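Local coordinates for protein 6-aminohexanoate-dimer hydrolase (Bacillus anthracis, PDB 4GB7) that probably hydrolyses amide bonds of small substrates such as the 6-aminohexanoate dimer, as a serine hydrolase of the beta-lactamase family, at residues A[64-68]-A[292-297]; A[210-215]-A[227-233]; A[140-146]-A[249-254]; A[153-159]-A[260-265]. The contacts are given in a common frame with arbitrary orientation. Residues are numbered along the deposited sequence.

Interaction 1: A[64-68]-A[292-297]; sequences TLIND and DETKIE
A type I beta turn from Asp292 to Lys295, reinforced by an Asx turn, faces the edge strand of a four-stranded antiparallel sheet in this beta-lactamase-family fold. Strand 66-69 pairs with 287-290, and the chain leaving 287-290 turns back beside it, with CA atoms 7.1 Å apart at Leu65-Asp292 and Asn67-Lys295. Asp292 OD1 takes Thr294 N (2.9 Å), Thr294 OG1 (2.8 Å) and Ile296 N (3.1 Å), while Asp292 O accepts Lys295 N at 2.9 Å. Lys295, at positive phi (65°), has all four chi angles near m; the side chain curls back so that NZ donates to Ile66 O (2.9 Å) and Asn67 OD1 (2.7 Å). Leu65 lies against the turn, its CD1 3.8 Å from Asp292 O and from Glu293 CA. Glu293 is drawn off by a salt bridge to Arg220, and Glu297 OE1 by one to Arg262; Glu297 OE2 accepts Ala270 N. Asn67 (chi1 m) completes the exchange: its ND2 donates to Lys295 O at 3.0 Å and to Glu297 OE2 at 2.8 Å.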
loop_
_atom_site.group_PDB
_atom_site.type_symbol
_atom_site.label_atom_id
_atom_site.label_comp_id
_atom_site.label_asym_id
_atom_site.label_seq_id
_atom_site.Cartn_x
_atom_site.Cartn_y
_atom_site.Cartn_z
ATOM N N THR A 64 18.302 1.255 -4.890
ATOM C CA THR A 64 17.484 1.886 -5.917
ATOM C C THR A 64 17.617 3.408 -5.849
ATOM O O THR A 64 18.093 3.975 -4.870
ATOM C CB THR A 64 15.963 1.607 -5.673
ATOM O OG1 THR A 64 15.594 2.177 -4.407
ATOM C CG2 THR A 64 15.639 0.171 -5.656
ATOM N N LEU A 65 17.097 4.060 -6.877
ATOM C CA LEU A 65 16.904 5.491 -6.883
ATOM C C LEU A 65 15.636 5.858 -6.111
ATOM O O LEU A 65 14.617 5.164 -6.221
ATOM C CB LEU A 65 16.745 5.966 -8.319
ATOM C CG LEU A 65 17.912 5.688 -9.304
ATOM C CD1 LEU A 65 17.508 6.273 -10.661
ATOM C CD2 LEU A 65 19.236 6.229 -8.755
ATOM N N ILE A 66 15.701 6.971 -5.368
ATOM C CA ILE A 66 14.595 7.393 -4.488
ATOM C C ILE A 66 14.356 8.896 -4.547
ATOM O O ILE A 66 15.255 9.681 -4.870
ATOM C CB ILE A 66 14.803 6.984 -3.033
ATOM C CG1 ILE A 66 15.970 7.731 -2.372
ATOM C CG2 ILE A 66 14.993 5.480 -2.929
ATOM C CD1 ILE A 66 15.940 7.724 -0.848
ATOM N N ASN A 67 13.118 9.277 -4.237
ATOM C CA ASN A 67 12.748 10.633 -3.934
ATOM C C ASN A 67 12.268 10.675 -2.508
ATOM O O ASN A 67 11.351 9.924 -2.125
ATOM C CB ASN A 67 11.574 11.100 -4.783
ATOM C CG ASN A 67 11.915 11.273 -6.217
ATOM O OD1 ASN A 67 13.076 11.251 -6.605
ATOM N ND2 ASN A 67 10.880 11.514 -7.037
ATOM N N ASP A 68 12.878 11.543 -1.725
ATOM C CA ASP A 68 12.502 11.670 -0.320
ATOM C C ASP A 68 11.104 12.253 -0.134
ATOM O O ASP A 68 10.699 13.198 -0.861
ATOM C CB ASP A 68 13.498 12.546 0.426
ATOM C CG ASP A 68 14.816 11.886 0.682
ATOM O OD1 ASP A 68 14.943 10.652 0.740
ATOM O OD2 ASP A 68 15.754 12.681 0.885
ATOM N N ASP A 292 11.704 5.275 -11.045
ATOM C CA ASP A 292 12.375 4.894 -12.280
ATOM C C ASP A 292 13.596 5.807 -12.529
ATOM O O ASP A 292 13.905 6.706 -11.728
ATOM C CB ASP A 292 11.353 4.806 -13.463
ATOM C CG ASP A 292 10.845 6.125 -13.938
ATOM O OD1 ASP A 292 11.482 7.142 -13.663
ATOM O OD2 ASP A 292 9.792 6.110 -14.663
ATOM N N GLU A 293 14.298 5.562 -13.635
ATOM C CA GLU A 293 15.549 6.263 -13.909
ATOM C C GLU A 293 15.301 7.739 -14.195
ATOM O O GLU A 293 16.236 8.543 -14.138
ATOM C CB GLU A 293 16.235 5.651 -15.093
ATOM C CG GLU A 293 16.797 4.277 -14.891
ATOM C CD GLU A 293 17.090 3.629 -16.238
ATOM O OE1 GLU A 293 16.160 3.053 -16.903
ATOM O OE2 GLU A 293 18.270 3.731 -16.639
ATOM N N THR A 294 14.051 8.085 -14.503
ATOM C CA THR A 294 13.666 9.471 -14.698
ATOM C C THR A 294 13.163 10.184 -13.446
ATOM O O THR A 294 12.705 11.320 -13.509
ATOM C CB THR A 294 12.705 9.645 -15.893
ATOM O OG1 THR A 294 11.391 9.175 -15.597
ATOM C CG2 THR A 294 13.286 8.979 -17.136
ATOM N N LYS A 295 13.339 9.534 -12.290
ATOM C CA LYS A 295 12.911 10.058 -10.985
ATOM C C LYS A 295 11.386 10.200 -10.846
ATOM O O LYS A 295 10.866 10.940 -9.971
ATOM C CB LYS A 295 13.654 11.350 -10.612
ATOM C CG LYS A 295 15.173 11.250 -10.638
ATOM C CD LYS A 295 15.737 10.076 -9.799
ATOM C CE LYS A 295 15.189 9.880 -8.350
ATOM N NZ LYS A 295 15.675 10.953 -7.403
ATOM N N ILE A 296 10.670 9.430 -11.666
ATOM C CA ILE A 296 9.227 9.263 -11.484
ATOM C C ILE A 296 8.989 8.146 -10.489
ATOM O O ILE A 296 9.465 7.013 -10.668
ATOM C CB ILE A 296 8.507 8.964 -12.818
ATOM C CG1 ILE A 296 8.593 10.160 -13.774
ATOM C CG2 ILE A 296 7.060 8.574 -12.593
ATOM C CD1 ILE A 296 8.026 11.457 -13.267
ATOM N N GLU A 297 8.183 8.445 -9.465
ATOM C CA GLU A 297 7.962 7.499 -8.389
ATOM C C GLU A 297 7.079 6.320 -8.846
ATOM O O GLU A 297 6.188 6.493 -9.657
ATOM C CB GLU A 297 7.252 8.149 -7.192
ATOM C CG GLU A 297 7.948 9.369 -6.599
ATOM C CD GLU A 297 7.600 10.687 -7.222
ATOM O OE1 GLU A 297 6.958 10.718 -8.303
ATOM O OE2 GLU A 297 8.079 11.707 -6.637
#

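Interaction 2: A[210-215]-A[227-233]; sequences QLYLAS and PMKIYDM
Ala214, in the last turn of helix 206-214, gives up the most surface here. It sits where the chain enters helix 230-235, its CA 4.6 Å from that of Lys229, the N-cap residue. The small methyl permits this closeness: Ala214 CB lies 3.8 Å from Pro227 CG, 3.9 Å from Ile230 CA and 4.3 Å from Met233 CB. Backbone contacts add CA-H...O approaches, Ala214 CA to Pro227 O at 3.6 Å and Lys229 CA to Ala214 O at 3.2 Å. Met233, a selenomethionine with chi1 and chi2 both t, extends along the first helix, placing SE 3.5 Å from Leu211 N and 3.8 Å from Gln210 C. Pro227, its CA-to-CB bond directed toward that helix, has CD 3.7 Å from Gln210 OE1; Gln210 NE2 is held by Asn206 OD1. Asp232 OD2, in the second helix, accepts Met228 N at 2.9 Å; Arg220 joins the two sides by donating to Leu213 O and Met228 O. The result is a buried apolar contact between two consecutive short helices of the beta-lactamase-family domain.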
loop_
_atom_site.group_PDB
_atom_site.type_symbol
_atom_site.label_atom_id
_atom_site.label_comp_id
_atom_site.label_asym_id
_atom_site.label_seq_id
_atom_site.Cartn_x
_atom_site.Cartn_y
_atom_site.Cartn_z
ATOM N N GLN A 210 6.455 -5.894 -14.894
ATOM C CA GLN A 210 6.581 -4.779 -15.848
ATOM C C GLN A 210 6.903 -3.458 -15.177
ATOM O O GLN A 210 7.715 -2.668 -15.688
ATOM C CB GLN A 210 5.365 -4.632 -16.743
ATOM C CG GLN A 210 5.171 -5.809 -17.707
ATOM C CD GLN A 210 6.423 -6.173 -18.486
ATOM O OE1 GLN A 210 6.985 -5.328 -19.177
ATOM N NE2 GLN A 210 6.883 -7.431 -18.351
ATOM N N LEU A 211 6.312 -3.220 -14.009
ATOM C CA LEU A 211 6.604 -1.977 -13.289
ATOM C C LEU A 211 8.034 -1.978 -12.836
ATOM O O LEU A 211 8.734 -0.990 -12.957
ATOM C CB LEU A 211 5.664 -1.848 -12.078
ATOM C CG LEU A 211 5.889 -0.638 -11.147
ATOM C CD1 LEU A 211 5.380 0.612 -11.861
ATOM C CD2 LEU A 211 5.202 -0.864 -9.792
ATOM N N TYR A 212 8.496 -3.128 -12.337
ATOM C CA TYR A 212 9.884 -3.210 -11.924
ATOM C C TYR A 212 10.893 -3.150 -13.107
ATOM O O TYR A 212 11.910 -2.505 -12.979
ATOM C CB TYR A 212 10.123 -4.449 -11.077
ATOM C CG TYR A 212 9.290 -4.522 -9.799
ATOM C CD1 TYR A 212 8.848 -3.377 -9.147
ATOM C CD2 TYR A 212 9.044 -5.726 -9.195
ATOM C CE1 TYR A 212 8.117 -3.443 -7.982
ATOM C CE2 TYR A 212 8.272 -5.810 -8.043
ATOM C CZ TYR A 212 7.849 -4.681 -7.413
ATOM O OH TYR A 212 7.113 -4.788 -6.260
ATOM N N LEU A 213 10.589 -3.787 -14.245
ATOM C CA LEU A 213 11.417 -3.662 -15.439
ATOM C C LEU A 213 11.432 -2.198 -15.919
ATOM O O LEU A 213 12.481 -1.638 -16.212
ATOM C CB LEU A 213 10.914 -4.564 -16.540
ATOM C CG LEU A 213 11.233 -6.053 -16.316
ATOM C CD1 LEU A 213 10.243 -6.902 -17.120
ATOM C CD2 LEU A 213 12.695 -6.373 -16.634
ATOM N N ALA A 214 10.269 -1.577 -15.942
ATOM C CA ALA A 214 10.160 -0.130 -16.273
ATOM C C ALA A 214 11.021 0.773 -15.397
ATOM O O ALA A 214 11.543 1.807 -15.862
ATOM C CB ALA A 214 8.704 0.315 -16.226
ATOM N N SER A 215 11.168 0.376 -14.128
ATOM C CA SER A 215 11.913 1.122 -13.143
ATOM C C SER A 215 13.373 0.697 -13.067
ATOM O O SER A 215 14.099 1.185 -12.209
ATOM C CB SER A 215 11.302 0.903 -11.752
ATOM O OG SER A 215 9.947 1.226 -11.716
ATOM N N PRO A 227 9.545 -1.545 -21.483
ATOM C CA PRO A 227 9.495 -0.144 -21.035
ATOM C C PRO A 227 10.791 0.332 -20.371
ATOM O O PRO A 227 11.437 -0.436 -19.621
ATOM C CB PRO A 227 8.284 -0.157 -20.082
ATOM C CG PRO A 227 8.293 -1.548 -19.531
ATOM C CD PRO A 227 8.544 -2.363 -20.771
HETATM N N MSE A 228 11.176 1.588 -20.635
HETATM C CA MSE A 228 12.406 2.166 -20.076
HETATM C C MSE A 228 12.158 3.101 -18.896
HETATM O O MSE A 228 13.081 3.438 -18.173
HETATM C CB MSE A 228 13.205 2.901 -21.178
HETATM C CG MSE A 228 13.657 2.018 -22.382
HETATM SE SE MSE A 228 14.875 0.597 -21.811
HETATM C CE MSE A 228 16.482 1.711 -21.546
ATOM N N LYS A 229 10.896 3.486 -18.721
ATOM C CA LYS A 229 10.439 4.296 -17.620
ATOM C C LYS A 229 8.985 3.927 -17.395
ATOM O O LYS A 229 8.359 3.351 -18.267
ATOM C CB LYS A 229 10.609 5.761 -17.958
ATOM C CG LYS A 229 9.784 6.241 -19.121
ATOM C CD LYS A 229 10.084 7.698 -19.409
ATOM C CE LYS A 229 9.222 8.240 -20.517
ATOM N NZ LYS A 229 9.312 9.715 -20.609
ATOM N N ILE A 230 8.434 4.277 -16.234
ATOM C CA ILE A 230 7.066 3.878 -15.865
ATOM C C ILE A 230 6.017 4.289 -16.917
ATOM O O ILE A 230 5.132 3.500 -17.263
ATOM C CB ILE A 230 6.708 4.408 -14.454
ATOM C CG1 ILE A 230 7.551 3.708 -13.386
ATOM C CG2 ILE A 230 5.215 4.215 -14.139
ATOM C CD1 ILE A 230 7.468 4.436 -12.058
ATOM N N TYR A 231 6.104 5.503 -17.437
ATOM C CA TYR A 231 5.100 5.911 -18.379
ATOM C C TYR A 231 5.097 5.100 -19.669
ATOM O O TYR A 231 4.033 4.962 -20.314
ATOM C CB TYR A 231 5.231 7.398 -18.688
ATOM C CG TYR A 231 5.067 8.354 -17.508
ATOM C CD1 TYR A 231 4.391 7.993 -16.348
ATOM C CD2 TYR A 231 5.583 9.626 -17.563
ATOM C CE1 TYR A 231 4.241 8.867 -15.301
ATOM C CE2 TYR A 231 5.422 10.523 -16.502
ATOM C CZ TYR A 231 4.759 10.142 -15.373
ATOM O OH TYR A 231 4.583 11.016 -14.321
ATOM N N ASP A 232 6.257 4.578 -20.052
ATOM C CA ASP A 232 6.352 3.651 -21.203
ATOM C C ASP A 232 5.447 2.432 -21.024
ATOM O O ASP A 232 4.807 1.946 -21.954
ATOM C CB ASP A 232 7.788 3.149 -21.402
ATOM C CG ASP A 232 8.742 4.194 -21.948
ATOM O OD1 ASP A 232 8.331 5.340 -22.330
ATOM O OD2 ASP A 232 9.941 3.813 -22.011
HETATM N N MSE A 233 5.424 1.911 -19.813
HETATM C CA MSE A 233 4.565 0.775 -19.489
HETATM C C MSE A 233 3.102 1.104 -19.727
HETATM O O MSE A 233 2.357 0.306 -20.251
HETATM C CB MSE A 233 4.812 0.315 -18.037
HETATM C CG MSE A 233 3.942 -0.864 -17.594
HETATM SE SE MSE A 233 3.948 -1.199 -15.710
HETATM C CE MSE A 233 2.818 0.315 -15.212
#

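Interaction 3: A[140-146]-A[249-254]; sequences SLAKVFT and YNNGST
Ser140 lies at the start of the helix that runs on to residue 155, with chi1 m and its CB directed at the opposing segment. Its OG lies 2.8 Å from Tyr249 OH, at the edge of the tyrosine ring, and receives a 2.6 Å bond from Lys143 NZ; a nitrate, probably from the crystallisation liquor, is also bonded to this OG. Three residues on, Lys143 N bonds to Ser140 O (3.0 Å), and the lysine side chain (m, t, t, p) crosses the gap, covered more than any other residue here. NZ donates to Asn251 OD1 at 2.8 Å and weakly to Tyr249 OH at 3.2 Å; Ser300 O is a further acceptor. Lys143 CE passes 3.5 Å from Thr254 OG1, whose own bond goes to Gln358. A turn later Thr146 makes a van der Waals contact, its CB 3.7 Å from Thr254 CG2. Across the contact, CA atoms are 8.2 Å apart at Ser140-Asn251 and 6.4 Å at Lys143-Thr254. On the facing segment Asn250 is the N-cap of helix 251-265, its OD1 accepting Gly252 N at 2.8 Å, and Tyr249, chi1 t, brings its OH to Ser140 OG and Lys143 NZ. A serine and lysine in SxxK spacing, with a facing Tyr-x-Asn, form the kind of centre found in class C beta-lactamases and related serine hydrolases; by that analogy Ser140 is probably the nucleophile here.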
loop_
_atom_site.group_PDB
_atom_site.type_symbol
_atom_site.label_atom_id
_atom_site.label_comp_id
_atom_site.label_asym_id
_atom_site.label_seq_id
_atom_site.Cartn_x
_atom_site.Cartn_y
_atom_site.Cartn_z
ATOM N N SER A 140 2.045 -2.490 -2.258
ATOM C CA SER A 140 0.847 -1.743 -2.689
ATOM C C SER A 140 0.194 -0.881 -1.593
ATOM O O SER A 140 -0.769 -0.197 -1.868
ATOM C CB SER A 140 -0.217 -2.710 -3.269
ATOM O OG SER A 140 0.159 -3.236 -4.527
ATOM N N LEU A 141 0.728 -0.860 -0.370
ATOM C CA LEU A 141 0.242 0.091 0.632
ATOM C C LEU A 141 0.344 1.526 0.116
ATOM O O LEU A 141 -0.418 2.338 0.524
ATOM C CB LEU A 141 0.954 -0.017 1.956
ATOM C CG LEU A 141 0.432 -1.059 2.928
ATOM C CD1 LEU A 141 -0.124 -2.330 2.364
ATOM C CD2 LEU A 141 1.396 -1.281 4.081
ATOM N N ALA A 142 1.316 1.816 -0.761
ATOM C CA ALA A 142 1.420 3.113 -1.394
ATOM C C ALA A 142 0.179 3.598 -2.045
ATOM O O ALA A 142 -0.039 4.850 -2.134
ATOM C CB ALA A 142 2.544 3.082 -2.454
ATOM N N LYS A 143 -0.661 2.692 -2.524
ATOM C CA LYS A 143 -1.755 3.160 -3.403
ATOM C C LYS A 143 -2.725 4.137 -2.733
ATOM O O LYS A 143 -3.292 5.037 -3.382
ATOM C CB LYS A 143 -2.526 1.948 -3.931
ATOM C CG LYS A 143 -1.712 1.090 -4.872
ATOM C CD LYS A 143 -2.496 -0.049 -5.475
ATOM C CE LYS A 143 -1.764 -0.721 -6.649
ATOM N NZ LYS A 143 -0.550 -1.524 -6.295
ATOM N N VAL A 144 -2.917 3.961 -1.435
ATOM C CA VAL A 144 -3.875 4.772 -0.679
ATOM C C VAL A 144 -3.444 6.248 -0.597
ATOM O O VAL A 144 -4.271 7.104 -0.460
ATOM C CB VAL A 144 -4.223 4.177 0.693
ATOM C CG1 VAL A 144 -4.886 2.803 0.493
ATOM C CG2 VAL A 144 -3.020 4.127 1.653
ATOM N N PHE A 145 -2.158 6.510 -0.725
ATOM C CA PHE A 145 -1.624 7.887 -0.742
ATOM C C PHE A 145 -1.975 8.576 -2.019
ATOM O O PHE A 145 -2.392 9.733 -1.972
ATOM C CB PHE A 145 -0.125 7.857 -0.460
ATOM C CG PHE A 145 0.176 7.436 0.959
ATOM C CD1 PHE A 145 0.189 8.354 1.963
ATOM C CD2 PHE A 145 0.399 6.123 1.255
ATOM C CE1 PHE A 145 0.393 7.972 3.270
ATOM C CE2 PHE A 145 0.622 5.719 2.533
ATOM C CZ PHE A 145 0.623 6.640 3.547
ATOM N N THR A 146 -1.778 7.901 -3.158
ATOM C CA THR A 146 -2.258 8.420 -4.432
ATOM C C THR A 146 -3.757 8.632 -4.412
ATOM O O THR A 146 -4.249 9.705 -4.827
ATOM C CB THR A 146 -1.820 7.520 -5.599
ATOM O OG1 THR A 146 -0.403 7.658 -5.755
ATOM C CG2 THR A 146 -2.509 7.888 -6.927
ATOM N N TYR A 249 -7.404 -5.692 -10.715
ATOM C CA TYR A 249 -6.346 -5.010 -9.980
ATOM C C TYR A 249 -5.147 -4.750 -10.886
ATOM O O TYR A 249 -4.613 -5.678 -11.493
ATOM C CB TYR A 249 -5.938 -5.870 -8.813
ATOM C CG TYR A 249 -5.061 -5.209 -7.786
ATOM C CD1 TYR A 249 -5.593 -4.393 -6.785
ATOM C CD2 TYR A 249 -3.721 -5.460 -7.758
ATOM C CE1 TYR A 249 -4.792 -3.841 -5.800
ATOM C CE2 TYR A 249 -2.901 -4.896 -6.795
ATOM C CZ TYR A 249 -3.439 -4.099 -5.817
ATOM O OH TYR A 249 -2.596 -3.593 -4.873
ATOM N N ASN A 250 -4.723 -3.484 -10.987
ATOM C CA ASN A 250 -3.596 -3.151 -11.828
ATOM C C ASN A 250 -2.805 -1.947 -11.286
ATOM O O ASN A 250 -3.341 -0.853 -11.154
ATOM C CB ASN A 250 -4.102 -2.838 -13.246
ATOM C CG ASN A 250 -3.025 -2.974 -14.313
ATOM O OD1 ASN A 250 -1.968 -2.328 -14.247
ATOM N ND2 ASN A 250 -3.302 -3.833 -15.329
ATOM N N ASN A 251 -1.514 -2.150 -11.064
ATOM C CA ASN A 251 -0.585 -1.062 -10.688
ATOM C C ASN A 251 -0.703 0.144 -11.609
ATOM O O ASN A 251 -0.569 1.278 -11.178
ATOM C CB ASN A 251 0.851 -1.540 -10.776
ATOM C CG ASN A 251 1.206 -2.575 -9.729
ATOM O OD1 ASN A 251 0.675 -2.591 -8.628
ATOM N ND2 ASN A 251 2.120 -3.462 -10.095
ATOM N N GLY A 252 -0.866 -0.115 -12.891
ATOM C CA GLY A 252 -0.957 0.931 -13.886
ATOM C C GLY A 252 -2.027 1.940 -13.629
ATOM O O GLY A 252 -1.871 3.132 -14.027
ATOM N N SER A 253 -3.133 1.514 -13.021
ATOM C CA SER A 253 -4.206 2.455 -12.720
ATOM C C SER A 253 -3.736 3.519 -11.723
ATOM O O SER A 253 -3.923 4.715 -11.918
ATOM C CB SER A 253 -5.461 1.740 -12.192
ATOM O OG SER A 253 -6.019 0.877 -13.189
ATOM N N THR A 254 -3.075 3.079 -10.650
ATOM C CA THR A 254 -2.512 4.017 -9.683
ATOM C C THR A 254 -1.420 4.892 -10.313
ATOM O O THR A 254 -1.332 6.095 -10.031
ATOM C CB THR A 254 -1.925 3.241 -8.502
ATOM O OG1 THR A 254 -2.839 2.215 -8.137
ATOM C CG2 THR A 254 -1.673 4.180 -7.287
#

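Interaction 4: A[153-159]-A[260-265]; sequences LAEENRI and IIRTIT
Ile264 is the most covered side chain of this contact: Ile159 CG2 rests 3.6 Å from its CG1, Leu153 CD2 4.3 Å from its CG2, and its CG2 also lies over one face of the Arg158 guanidinium, 3.7 Å from NH2. Leu153 (m, t), in the last turn of helix 143-155, reaches on to Ile261 CG1 with CD1 at 4.1 Å and to Thr265 CG2 with CD2 at 4.0 Å. Behind it the helix ends in a Schellman motif: Asn157 takes positive phi (61°), its N bonds to Ala154 O at 3.0 Å, and Arg158 N bonds back to Leu153 O at 2.9 Å. That reversal turns Arg158 and Ile159 toward the second helix, with CA atoms 7.5 Å apart at Arg158-Ile264 against 8.2 Å at Leu153-Ile261. Ile159 (p, t) then meets Ile260, CG2 to CG2 at 4.1 Å. Beside Arg158, water 1 bridges the segments, accepting from Arg158 NH2 at 2.7 Å and donating to Thr265 O at 3.1 Å. The contact thus joins the C-terminal ends of helices 143-155 and 251-265, with helix 269-278 meeting Leu153 and Ile261, and Tyr168 of helix 165-168 touching Ile159 and Ile264.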
loop_
_atom_site.group_PDB
_atom_site.type_symbol
_atom_site.label_atom_id
_atom_site.label_comp_id
_atom_site.label_asym_id
_atom_site.label_seq_id
_atom_site.Cartn_x
_atom_site.Cartn_y
_atom_site.Cartn_z
ATOM N N LEU A 153 -7.675 16.615 -4.517
ATOM C CA LEU A 153 -7.705 17.468 -5.703
ATOM C C LEU A 153 -9.081 17.599 -6.312
ATOM O O LEU A 153 -9.473 18.699 -6.821
ATOM C CB LEU A 153 -6.695 16.961 -6.738
ATOM C CG LEU A 153 -5.210 17.114 -6.428
ATOM C CD1 LEU A 153 -4.412 16.235 -7.367
ATOM C CD2 LEU A 153 -4.759 18.549 -6.556
ATOM N N ALA A 154 -9.835 16.498 -6.261
ATOM C CA ALA A 154 -11.202 16.484 -6.825
ATOM C C ALA A 154 -12.110 17.422 -6.008
ATOM O O ALA A 154 -12.832 18.306 -6.559
ATOM C CB ALA A 154 -11.750 15.071 -6.890
ATOM N N GLU A 155 -12.005 17.304 -4.697
ATOM C CA GLU A 155 -12.735 18.203 -3.787
ATOM C C GLU A 155 -12.292 19.703 -3.811
ATOM O O GLU A 155 -13.066 20.583 -3.432
ATOM C CB GLU A 155 -12.799 17.573 -2.394
ATOM C CG GLU A 155 -13.579 16.240 -2.489
ATOM C CD GLU A 155 -13.967 15.589 -1.172
ATOM O OE1 GLU A 155 -13.983 16.246 -0.110
ATOM O OE2 GLU A 155 -14.273 14.385 -1.208
ATOM N N GLU A 156 -11.071 19.970 -4.273
ATOM C CA GLU A 156 -10.535 21.332 -4.454
ATOM C C GLU A 156 -10.959 21.857 -5.829
ATOM O O GLU A 156 -10.616 22.968 -6.173
ATOM C CB GLU A 156 -8.992 21.350 -4.362
ATOM C CG GLU A 156 -8.373 20.942 -2.997
ATOM C CD GLU A 156 -6.852 20.648 -3.051
ATOM O OE1 GLU A 156 -6.224 21.007 -4.070
ATOM O OE2 GLU A 156 -6.264 20.053 -2.070
ATOM N N ASN A 157 -11.715 21.057 -6.577
ATOM C CA ASN A 157 -12.170 21.348 -7.955
ATOM C C ASN A 157 -11.063 21.531 -8.996
ATOM O O ASN A 157 -11.184 22.319 -9.942
ATOM C CB ASN A 157 -13.177 22.489 -7.923
ATOM C CG ASN A 157 -14.481 22.045 -7.275
ATOM O OD1 ASN A 157 -15.080 21.046 -7.686
ATOM N ND2 ASN A 157 -14.880 22.722 -6.232
ATOM N N ARG A 158 -9.969 20.819 -8.800
ATOM C CA ARG A 158 -8.820 20.866 -9.707
ATOM C C ARG A 158 -8.869 19.780 -10.778
ATOM O O ARG A 158 -8.217 19.890 -11.857
ATOM C CB ARG A 158 -7.515 20.776 -8.911
ATOM C CG ARG A 158 -7.363 22.012 -8.026
ATOM C CD ARG A 158 -6.005 22.135 -7.421
ATOM N NE ARG A 158 -5.025 22.464 -8.454
ATOM C CZ ARG A 158 -3.719 22.578 -8.234
ATOM N NH1 ARG A 158 -3.221 22.349 -7.019
ATOM N NH2 ARG A 158 -2.917 22.863 -9.249
ATOM N N ILE A 159 -9.598 18.721 -10.449
ATOM C CA ILE A 159 -9.880 17.596 -11.341
ATOM C C ILE A 159 -11.332 17.137 -11.079
ATOM O O ILE A 159 -11.941 17.430 -10.030
ATOM C CB ILE A 159 -8.910 16.412 -11.121
ATOM C CG1 ILE A 159 -9.022 15.825 -9.733
ATOM C CG2 ILE A 159 -7.454 16.787 -11.464
ATOM C CD1 ILE A 159 -8.049 14.704 -9.422
ATOM N N ILE A 260 -1.430 12.126 -13.228
ATOM C CA ILE A 260 -2.366 13.233 -13.139
ATOM C C ILE A 260 -1.997 14.188 -11.993
ATOM O O ILE A 260 -1.951 15.410 -12.180
ATOM C CB ILE A 260 -3.808 12.736 -12.971
ATOM C CG1 ILE A 260 -4.242 11.972 -14.235
ATOM C CG2 ILE A 260 -4.780 13.879 -12.693
ATOM C CD1 ILE A 260 -5.527 11.207 -14.104
ATOM N N ILE A 261 -1.699 13.636 -10.820
ATOM C CA ILE A 261 -1.254 14.470 -9.693
ATOM C C ILE A 261 -0.089 15.373 -10.114
ATOM O O ILE A 261 -0.092 16.595 -9.845
ATOM C CB ILE A 261 -0.868 13.615 -8.479
ATOM C CG1 ILE A 261 -2.109 12.902 -7.909
ATOM C CG2 ILE A 261 -0.201 14.452 -7.369
ATOM C CD1 ILE A 261 -1.815 11.846 -6.875
ATOM N N ARG A 262 0.924 14.773 -10.729
ATOM C CA ARG A 262 2.138 15.502 -11.081
ATOM C C ARG A 262 1.827 16.581 -12.096
ATOM O O ARG A 262 2.288 17.703 -11.981
ATOM C CB ARG A 262 3.194 14.567 -11.612
ATOM C CG ARG A 262 3.741 13.517 -10.639
ATOM C CD ARG A 262 4.640 12.522 -11.346
ATOM N NE ARG A 262 4.969 11.398 -10.467
ATOM C CZ ARG A 262 4.521 10.150 -10.598
ATOM N NH1 ARG A 262 3.844 9.755 -11.681
ATOM N NH2 ARG A 262 4.869 9.229 -9.718
ATOM N N THR A 263 1.046 16.233 -13.097
ATOM C CA THR A 263 0.696 17.181 -14.137
ATOM C C THR A 263 -0.114 18.352 -13.622
ATOM O O THR A 263 0.179 19.537 -13.970
ATOM C CB THR A 263 -0.056 16.473 -15.275
ATOM O OG1 THR A 263 0.803 15.492 -15.849
ATOM C CG2 THR A 263 -0.452 17.469 -16.384
ATOM N N ILE A 264 -1.170 18.043 -12.865
ATOM C CA ILE A 264 -2.019 19.115 -12.247
ATOM C C ILE A 264 -1.244 20.058 -11.302
ATOM O O ILE A 264 -1.375 21.269 -11.372
ATOM C CB ILE A 264 -3.264 18.536 -11.556
ATOM C CG1 ILE A 264 -4.209 17.899 -12.594
ATOM C CG2 ILE A 264 -3.965 19.564 -10.664
ATOM C CD1 ILE A 264 -5.009 18.860 -13.431
ATOM N N THR A 265 -0.426 19.494 -10.427
ATOM C CA THR A 265 0.191 20.260 -9.364
ATOM C C THR A 265 1.542 20.824 -9.729
ATOM O O THR A 265 2.035 21.761 -9.064
ATOM C CB THR A 265 0.372 19.386 -8.112
ATOM O OG1 THR A 265 1.344 18.372 -8.363
ATOM C CG2 THR A 265 -0.944 18.791 -7.659
HETATM O O HOH W 1 -0.457 23.549 -8.401
#

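How the interactions relate
Interactions 3 and 4 are the two ends of one helix pair, 143-155 with 251-265: the putative catalytic Ser-Lys-Tyr centre lies at the N-terminal end and the isoleucine-rich contact about 17 Å away, centre to centre, with Thr146 O 3.8 Å from Ile261 CD1 between them. Interaction 2 flanks the site, Leu211 CD2 coming 4.0 Å from Asn251 ND2 and Met233 CE 4.0 Å from Gly252 CA. Interaction 1 touches no part of interaction 3, nearest atoms being about 8 Å apart, yet it ties its neighbours together: Asp292 OD2 lies 2.8 Å from Ile230 N, and Glu297 OE1 forms a 2.9 Å salt bridge with Arg262 NH2. Arg262 NH1 also lies 3.0 Å from Tyr231 OH, linking interactions 2 and 4.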